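Local atomic coordinates of halogenase PltM (Pseudomonas fluorescens, PDB entry 6BZN), a protein that halogenates phenolic substrates as a flavin-dependent enzyme, accepting an unusual range of substrates and halides, and binds FAD. Residues 220-225 with 316-321. Sequence-based numbering, arbitrary orientation.
Sequences THMLNV and REWIYA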
# COMPACT_ATOMS: atom_id res chain seq x y z
N THR A 220 6.13 14.38 5.13
CA THR A 220 6.32 14.82 6.50
C THR A 220 4.99 14.70 7.26
O THR A 220 3.96 14.31 6.68
CB THR A 220 6.87 16.27 6.57
OG1 THR A 220 7.33 16.55 7.89
CG2 THR A 220 5.81 17.30 6.19
N HIS A 221 5.03 15.05 8.53
CA HIS A 221 3.84 15.21 9.33
C HIS A 221 3.74 16.65 9.83
O HIS A 221 4.75 17.25 10.20
CB HIS A 221 3.86 14.28 10.54
CG HIS A 221 3.60 12.84 10.23
ND1 HIS A 221 3.67 11.85 11.20
CD2 HIS A 221 3.28 12.21 9.08
CE1 HIS A 221 3.37 10.69 10.65
NE2 HIS A 221 3.12 10.88 9.37
N MET A 222 2.52 17.17 9.85
CA MET A 222 2.27 18.57 10.21
C MET A 222 1.19 18.75 11.24
O MET A 222 0.26 17.93 11.36
CB MET A 222 1.88 19.39 8.98
CG MET A 222 2.92 19.39 7.86
SD MET A 222 2.48 20.65 6.66
CE MET A 222 3.69 20.32 5.40
N LEU A 223 1.30 19.86 11.97
CA LEU A 223 0.25 20.33 12.87
C LEU A 223 -0.56 21.43 12.23
O LEU A 223 -0.07 22.15 11.36
CB LEU A 223 0.86 20.95 14.13
CG LEU A 223 1.59 20.00 15.04
CD1 LEU A 223 2.61 20.75 15.90
CD2 LEU A 223 0.56 19.28 15.89
N ASN A 224 -1.79 21.58 12.72
CA ASN A 224 -2.69 22.65 12.30
C ASN A 224 -2.97 22.70 10.80
O ASN A 224 -3.08 23.79 10.22
CB ASN A 224 -2.18 24.02 12.82
CG ASN A 224 -2.35 24.17 14.32
OD1 ASN A 224 -3.20 23.52 14.92
ND2 ASN A 224 -1.55 25.03 14.93
N VAL A 225 -3.09 21.53 10.18
CA VAL A 225 -3.52 21.45 8.81
C VAL A 225 -5.04 21.56 8.78
O VAL A 225 -5.74 20.73 9.38
CB VAL A 225 -3.09 20.15 8.12
CG1 VAL A 225 -3.57 20.13 6.68
CG2 VAL A 225 -1.57 20.01 8.16
N ARG A 316 8.10 17.55 11.70
CA ARG A 316 9.28 16.73 11.43
C ARG A 316 10.09 17.41 10.33
O ARG A 316 9.59 18.34 9.67
CB ARG A 316 8.92 15.37 10.82
CG ARG A 316 7.74 14.61 11.36
CD ARG A 316 7.64 13.27 10.62
NE ARG A 316 8.92 12.58 10.70
CZ ARG A 316 9.39 11.96 11.78
NH1 ARG A 316 8.66 11.87 12.90
NH2 ARG A 316 10.60 11.42 11.74
N GLU A 317 11.29 16.91 10.07
CA GLU A 317 12.01 17.27 8.85
C GLU A 317 11.35 16.59 7.66
O GLU A 317 10.92 15.43 7.76
CB GLU A 317 13.49 16.85 8.92
CG GLU A 317 14.27 17.49 10.06
CD GLU A 317 14.11 19.01 10.14
OE1 GLU A 317 14.47 19.70 9.15
OE2 GLU A 317 13.61 19.51 11.19
N TRP A 318 11.24 17.32 6.55
CA TRP A 318 10.86 16.71 5.28
C TRP A 318 11.85 15.60 4.92
O TRP A 318 13.04 15.72 5.18
CB TRP A 318 10.88 17.74 4.14
CG TRP A 318 9.76 18.73 4.09
CD1 TRP A 318 9.81 20.04 4.50
CD2 TRP A 318 8.45 18.51 3.59
NE1 TRP A 318 8.60 20.63 4.27
CE2 TRP A 318 7.74 19.72 3.71
CE3 TRP A 318 7.79 17.40 3.04
CZ2 TRP A 318 6.41 19.86 3.32
CZ3 TRP A 318 6.47 17.54 2.64
CH2 TRP A 318 5.79 18.77 2.78
N ILE A 319 11.34 14.53 4.32
CA ILE A 319 12.18 13.52 3.69
C ILE A 319 11.92 13.62 2.20
O ILE A 319 10.77 13.73 1.79
CB ILE A 319 11.82 12.10 4.17
CG1 ILE A 319 12.09 11.95 5.67
CG2 ILE A 319 12.57 11.04 3.37
CD1 ILE A 319 13.56 11.80 6.02
N TYR A 320 12.99 13.62 1.40
CA TYR A 320 12.90 13.60 -0.05
C TYR A 320 13.49 12.31 -0.56
O TYR A 320 14.58 11.93 -0.15
CB TYR A 320 13.67 14.78 -0.64
CG TYR A 320 13.84 14.71 -2.15
CD1 TYR A 320 12.72 14.66 -2.99
CD2 TYR A 320 15.10 14.71 -2.73
CE1 TYR A 320 12.87 14.60 -4.38
CE2 TYR A 320 15.25 14.65 -4.11
CZ TYR A 320 14.15 14.62 -4.93
OH TYR A 320 14.33 14.56 -6.30
N ALA A 321 12.75 11.61 -1.43
CA ALA A 321 13.25 10.45 -2.15
C ALA A 321 13.18 10.77 -3.65
O ALA A 321 12.08 10.93 -4.19
CB ALA A 321 12.41 9.21 -1.81
O HOH W 1 5.60 12.02 13.15
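Thr220 and Trp318 face each other across two antiparallel neighbouring strands, of which 313-321 is the edge one, their CA atoms 5.1 Å apart, but no backbone hydrogen bond joins 220-225 to 316-321. The break in strand 313-321 falls here. Pairing resumes on both sides of it, between His221 and Ala315 and between Ile319 and Phe219. The methyl CG2 of Thr220 sits over one face of the Trp318 indole, 3.5 Å from the centroid of the six-membered ring and 8° off its normal, a CH-pi contact. The Thr220 hydroxyl is turned off the ring, chi1 -167° setting OG1 opposite the backbone N, and bonds Asn314. Met222 runs out extended, and its CE meets Trp318 CZ2 at 3.5 Å. Replacing Trp318 by an alanine is likely to leave both methyls without their aromatic partner and Glu292 without the indole N-H. On the other side of the strand, His221 and Arg316 lie side by side, CB to CD 3.9 Å. One water bridges them, 2.7 Å from His221 ND1 and 3.1 Å from Arg316 NH1. His221 NE2 is bonded to Glu64, and Phe60 packs on both side chains. The His221 side chain is about 5 Å from that of Val62, an FAD-binding residue, though no FAD is bound in this model. Strand 273-281 flanks 215-223 on its other side, and helix 291-301 packs against Trp318 and Met222.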